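Local coordinates for putative transcriptional regulator protein, LacI family (PDB 3MIZ) that probably binds operator DNA as a LacI-family transcriptional repressor, by way of a DNA-binding domain that joins a periplasmic-binding-protein-like domain, at residues Met79-Val84 and Met97-Pro102; Ser92-Met97 and Asp266-Glu271. All blocks are in the same frame, centred on the assembly; numbering follows the deposited sequence.

Contact 1 (Met79-Val84 and Met97-Pro102); sequences MYRRIV and MINCRP
The chain turns a corner at M79-Y80 and again at I98-N99, and the pieces that follow, 81-83 and 100-101, run parallel as a short two-stranded sheet. The sheet lies just past the ends of neighbouring parallel strands 73-78 and 95-97 of the periplasmic-binding-protein-like fold. R101 makes both of the good backbone bonds, through its N and its O. Its N gives a bond to R82 O (2.9 Å, 156° at the hydrogen) that lies in the carbonyl plane. Its O takes V84 N at 2.8 Å, nearly along the C=O axis. R81 CA-H points almost straight at N99 O (3.1 Å). I83 and R101 share one face of the sheet and lie side by side. L144 of helix 144-160 packs on both. I83 has CG1 beside the backbone N (chi1 -64°). R101 bends at chi3 (34°), and this brings its guanidinium alongside the isoleucine. I83 CD1 sits over one face of that group, off-centre toward the rim and 3.5 Å from R101 NH2. An alanine at I83 would probably leave this face of the R101 guanidinium less covered and its position less fixed. C100 and R82 point to the other face, and C100 CB lies against R82 O. The R82 guanidinium reaches D21 in a salt bridge, and V84 CG1 covers part of one of its faces. The bent end of the M97 chain brings its CE methyl against V84 O at 3.0 Å. R81 NH2 and R101 NH2 are 4.2 Å apart with like charges. R81, extended from CG to NE, is bridged to D115 and E112, and E112 also forms a long, weak ion pair with R101. These carboxylates would be expected to offset the repulsion, which probably lets the two arginines lie close together.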
loop_
_atom_site.group_PDB
_atom_site.type_symbol
_atom_site.label_atom_id
_atom_site.label_comp_id
_atom_site.label_asym_id
_atom_site.label_seq_id
_atom_site.Cartn_x
_atom_site.Cartn_y
_atom_site.Cartn_z
HETATM N N MSE A 79 6.124 4.503 -10.291
HETATM C CA MSE A 79 5.684 3.492 -9.330
HETATM C C MSE A 79 6.286 2.124 -9.644
HETATM O O MSE A 79 6.619 1.357 -8.738
HETATM C CB MSE A 79 4.158 3.417 -9.311
HETATM C CG MSE A 79 3.513 4.606 -8.631
HETATM SE SE MSE A 79 4.092 4.752 -6.778
HETATM C CE MSE A 79 5.457 6.134 -6.945
ATOM N N TYR A 80 6.402 1.800 -10.927
ATOM C CA TYR A 80 7.030 0.544 -11.316
ATOM C C TYR A 80 8.097 0.885 -12.336
ATOM O O TYR A 80 8.097 1.973 -12.917
ATOM C CB TYR A 80 6.024 -0.470 -11.894
ATOM C CG TYR A 80 5.036 0.087 -12.886
ATOM C CD1 TYR A 80 3.755 0.465 -12.480
ATOM C CD2 TYR A 80 5.371 0.222 -14.234
ATOM C CE1 TYR A 80 2.826 0.959 -13.394
ATOM C CE2 TYR A 80 4.453 0.720 -15.151
ATOM C CZ TYR A 80 3.185 1.082 -14.726
ATOM O OH TYR A 80 2.269 1.545 -15.639
ATOM N N ARG A 81 9.020 -0.040 -12.552
ATOM C CA ARG A 81 10.107 0.214 -13.471
ATOM C C ARG A 81 9.633 0.500 -14.892
ATOM O O ARG A 81 8.879 -0.271 -15.476
ATOM C CB ARG A 81 11.068 -0.962 -13.446
ATOM C CG ARG A 81 12.455 -0.604 -13.887
ATOM C CD ARG A 81 13.386 -1.762 -13.640
ATOM N NE ARG A 81 14.662 -1.563 -14.304
ATOM C CZ ARG A 81 15.633 -2.463 -14.316
ATOM N NH1 ARG A 81 15.461 -3.625 -13.694
ATOM N NH2 ARG A 81 16.765 -2.206 -14.950
ATOM N N ARG A 82 10.081 1.626 -15.439
ATOM C CA ARG A 82 9.682 2.034 -16.781
ATOM C C ARG A 82 10.849 2.647 -17.546
ATOM O O ARG A 82 11.848 3.069 -16.956
ATOM C CB ARG A 82 8.574 3.097 -16.708
ATOM C CG ARG A 82 7.259 2.675 -16.072
ATOM C CD ARG A 82 6.324 3.877 -15.960
ATOM N NE ARG A 82 6.137 4.524 -17.256
ATOM C CZ ARG A 82 5.661 5.755 -17.424
ATOM N NH1 ARG A 82 5.314 6.493 -16.376
ATOM N NH2 ARG A 82 5.547 6.258 -18.650
ATOM N N ILE A 83 10.715 2.676 -18.866
ATOM C CA ILE A 83 11.689 3.316 -19.738
ATOM C C ILE A 83 10.828 4.425 -20.342
ATOM O O ILE A 83 9.836 4.142 -21.026
ATOM C CB ILE A 83 12.180 2.385 -20.865
ATOM C CG1 ILE A 83 12.930 1.186 -20.276
ATOM C CG2 ILE A 83 13.123 3.147 -21.787
ATOM C CD1 ILE A 83 13.312 0.141 -21.327
ATOM N N VAL A 84 11.179 5.677 -20.066
ATOM C CA VAL A 84 10.390 6.794 -20.562
ATOM C C VAL A 84 11.112 8.123 -20.457
ATOM O O VAL A 84 11.901 8.350 -19.532
ATOM C CB VAL A 84 9.055 6.902 -19.787
ATOM C CG1 VAL A 84 9.328 7.011 -18.293
ATOM C CG2 VAL A 84 8.259 8.118 -20.261
HETATM N N MSE A 97 16.203 10.665 -12.373
HETATM C CA MSE A 97 15.119 9.693 -12.499
HETATM C C MSE A 97 15.336 8.528 -11.534
HETATM O O MSE A 97 16.453 8.044 -11.385
HETATM C CB MSE A 97 15.047 9.179 -13.945
HETATM C CG MSE A 97 14.666 10.271 -14.942
HETATM SE SE MSE A 97 14.735 9.674 -16.792
HETATM C CE MSE A 97 13.182 8.545 -16.776
ATOM N N ILE A 98 14.266 8.097 -10.870
ATOM C CA ILE A 98 14.355 6.988 -9.921
ATOM C C ILE A 98 13.314 5.913 -10.231
ATOM O O ILE A 98 12.113 6.201 -10.312
ATOM C CB ILE A 98 14.140 7.469 -8.473
ATOM C CG1 ILE A 98 15.147 8.584 -8.137
ATOM C CG2 ILE A 98 14.329 6.283 -7.506
ATOM C CD1 ILE A 98 14.800 9.381 -6.868
ATOM N N ASN A 99 13.797 4.686 -10.397
ATOM C CA ASN A 99 12.979 3.502 -10.695
ATOM C C ASN A 99 12.585 3.468 -12.166
ATOM O O ASN A 99 11.667 2.745 -12.569
ATOM C CB ASN A 99 11.710 3.478 -9.833
ATOM C CG ASN A 99 11.155 2.074 -9.658
ATOM O OD1 ASN A 99 9.973 1.887 -9.374
ATOM N ND2 ASN A 99 12.014 1.082 -9.818
ATOM N N CYS A 100 13.286 4.261 -12.965
ATOM C CA CYS A 100 13.017 4.339 -14.382
ATOM C C CYS A 100 14.264 4.810 -15.116
ATOM O O CYS A 100 15.221 5.295 -14.506
ATOM C CB CYS A 100 11.842 5.295 -14.645
ATOM S SG CYS A 100 12.024 6.963 -13.922
ATOM N N ARG A 101 14.246 4.646 -16.433
ATOM C CA ARG A 101 15.358 5.032 -17.283
ATOM C C ARG A 101 14.803 5.782 -18.493
ATOM O O ARG A 101 13.724 5.457 -18.994
ATOM C CB ARG A 101 16.101 3.771 -17.735
ATOM C CG ARG A 101 16.733 3.833 -19.111
ATOM C CD ARG A 101 17.181 2.446 -19.537
ATOM N NE ARG A 101 16.261 1.435 -19.018
ATOM C CZ ARG A 101 16.375 0.123 -19.211
ATOM N NH1 ARG A 101 17.377 -0.376 -19.929
ATOM N NH2 ARG A 101 15.492 -0.695 -18.658
ATOM N N PRO A 102 15.540 6.787 -18.982
ATOM C CA PRO A 102 15.061 7.540 -20.143
ATOM C C PRO A 102 15.095 6.696 -21.407
ATOM O O PRO A 102 15.919 5.788 -21.531
ATOM C CB PRO A 102 16.033 8.713 -20.216
ATOM C CG PRO A 102 17.320 8.101 -19.721
ATOM C CD PRO A 102 16.852 7.286 -18.527
#

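Contact 2 (Ser92-Met97 and Asp266-Glu271); sequences SIPTVM and DLIAGE
L267 has CG anti to the backbone N (chi1 -176°), and chi2 (67°) places CD2 against the strand. I268 instead places CG1 beside the backbone N (chi1 -65°), with chi2 extended. The two side chains leave the end of the helix next to each other and meet one short piece of chain. L267 CD2 does most of the touching. It reaches P94 CB and V96 CG2, each at 4.3 Å, and lies against the backbone at T95 O (3.9 Å). I268 CG1 meets P94 CB at 3.9 Å, so the proline ring touches both helix residues. The fold is that of the periplasmic binding proteins, with helices packed on a parallel sheet. Here the last turn of helix 253-268 lies against edge strand 95-97 of the four-stranded sheet. One turn earlier, W263 and L264 of this helix continue the packing on V96. T95 points away from the helix. Its OG1 gives a 2.8 Å bond to I93 O, approaching from above the carbonyl plane, which ties down the chain just before the strand. Beyond the helix the chain turns away, with G270 N bonded to L267 O at 3.1 Å.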
loop_
_atom_site.group_PDB
_atom_site.type_symbol
_atom_site.label_atom_id
_atom_site.label_comp_id
_atom_site.label_asym_id
_atom_site.label_seq_id
_atom_site.Cartn_x
_atom_site.Cartn_y
_atom_site.Cartn_z
ATOM N N SER A 92 13.371 23.483 -18.003
ATOM C CA SER A 92 14.692 22.943 -17.728
ATOM C C SER A 92 14.994 23.074 -16.240
ATOM O O SER A 92 15.192 24.179 -15.730
ATOM C CB SER A 92 15.751 23.699 -18.533
ATOM O OG SER A 92 17.055 23.309 -18.138
ATOM N N ILE A 93 15.019 21.941 -15.544
ATOM C CA ILE A 93 15.302 21.914 -14.111
ATOM C C ILE A 93 16.159 20.684 -13.839
ATOM O O ILE A 93 15.909 19.625 -14.417
ATOM C CB ILE A 93 14.004 21.772 -13.280
ATOM C CG1 ILE A 93 13.046 22.925 -13.587
ATOM C CG2 ILE A 93 14.345 21.727 -11.792
ATOM C CD1 ILE A 93 11.728 22.844 -12.831
ATOM N N PRO A 94 17.181 20.805 -12.971
ATOM C CA PRO A 94 18.029 19.642 -12.673
ATOM C C PRO A 94 17.110 18.489 -12.277
ATOM O O PRO A 94 16.246 18.653 -11.411
ATOM C CB PRO A 94 18.880 20.127 -11.507
ATOM C CG PRO A 94 19.069 21.586 -11.833
ATOM C CD PRO A 94 17.676 22.008 -12.277
ATOM N N THR A 95 17.307 17.333 -12.904
ATOM C CA THR A 95 16.454 16.177 -12.651
ATOM C C THR A 95 17.194 14.845 -12.561
ATOM O O THR A 95 18.152 14.604 -13.290
ATOM C CB THR A 95 15.407 16.051 -13.773
ATOM O OG1 THR A 95 14.601 17.235 -13.808
ATOM C CG2 THR A 95 14.513 14.837 -13.559
ATOM N N VAL A 96 16.737 13.987 -11.654
ATOM C CA VAL A 96 17.298 12.651 -11.501
ATOM C C VAL A 96 16.104 11.700 -11.550
ATOM O O VAL A 96 15.095 11.923 -10.880
ATOM C CB VAL A 96 18.049 12.475 -10.164
ATOM C CG1 VAL A 96 18.424 11.011 -9.964
ATOM C CG2 VAL A 96 19.318 13.323 -10.163
HETATM N N MSE A 97 16.203 10.665 -12.373
HETATM C CA MSE A 97 15.119 9.693 -12.499
HETATM C C MSE A 97 15.336 8.528 -11.534
HETATM O O MSE A 97 16.453 8.044 -11.385
HETATM C CB MSE A 97 15.047 9.179 -13.945
HETATM C CG MSE A 97 14.666 10.271 -14.942
HETATM SE SE MSE A 97 14.735 9.674 -16.792
HETATM C CE MSE A 97 13.182 8.545 -16.776
ATOM N N ASP A 266 23.798 16.873 -5.441
ATOM C CA ASP A 266 25.115 17.144 -6.014
ATOM C C ASP A 266 25.006 17.758 -7.404
ATOM O O ASP A 266 25.788 18.638 -7.762
ATOM C CB ASP A 266 25.961 15.863 -6.085
ATOM C CG ASP A 266 26.236 15.265 -4.719
ATOM O OD1 ASP A 266 26.333 16.028 -3.737
ATOM O OD2 ASP A 266 26.367 14.029 -4.623
ATOM N N LEU A 267 24.035 17.294 -8.184
ATOM C CA LEU A 267 23.820 17.813 -9.532
ATOM C C LEU A 267 23.388 19.277 -9.472
ATOM O O LEU A 267 23.803 20.096 -10.293
ATOM C CB LEU A 267 22.742 17.000 -10.247
ATOM C CG LEU A 267 22.474 17.373 -11.705
ATOM C CD1 LEU A 267 23.689 17.020 -12.551
ATOM C CD2 LEU A 267 21.250 16.631 -12.212
ATOM N N ILE A 268 22.540 19.593 -8.497
ATOM C CA ILE A 268 22.045 20.955 -8.322
ATOM C C ILE A 268 23.186 21.877 -7.921
ATOM O O ILE A 268 23.214 23.045 -8.300
ATOM C CB ILE A 268 20.960 21.013 -7.232
ATOM C CG1 ILE A 268 19.732 20.225 -7.688
ATOM C CG2 ILE A 268 20.591 22.460 -6.933
ATOM C CD1 ILE A 268 18.735 19.967 -6.588
ATOM N N ALA A 269 24.128 21.335 -7.157
ATOM C CA ALA A 269 25.278 22.092 -6.688
ATOM C C ALA A 269 26.422 22.070 -7.694
ATOM O O ALA A 269 27.526 22.517 -7.393
ATOM C CB ALA A 269 25.750 21.532 -5.360
ATOM N N GLY A 270 26.152 21.564 -8.893
ATOM C CA GLY A 270 27.187 21.488 -9.908
ATOM C C GLY A 270 27.721 20.072 -9.986
ATOM O O GLY A 270 27.087 19.199 -10.578
ATOM N N GLU A 271 28.884 19.848 -9.383
ATOM C CA GLU A 271 29.525 18.534 -9.350
ATOM C C GLU A 271 29.607 17.782 -10.673
ATOM O O GLU A 271 28.621 17.659 -11.400
ATOM C CB GLU A 271 28.840 17.647 -8.307
ATOM C CG GLU A 271 29.188 18.020 -6.881
ATOM C CD GLU A 271 30.683 17.950 -6.627
ATOM O OE1 GLU A 271 31.244 16.834 -6.676
ATOM O OE2 GLU A 271 31.295 19.013 -6.388
#

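How the contacts relate
Both contacts use the chain around strand 95-97, and M97 belongs to a segment of each. Their centres are about 17 Å apart, and both are partly buried. Contact 1 lies nearer the centre of the chain, about 10 Å away against 25 Å for contact 2. It joins two pieces close in sequence, just past the ends of neighbouring strands 73-78 and 95-97. Backbone bonds hold it, with charged side chains at its margin. Contact 2 joins pieces far apart in sequence, the start of the edge strand and the end of helix 253-268. It is smaller and rests mainly on apolar side chains, with no polar bond between its two segments.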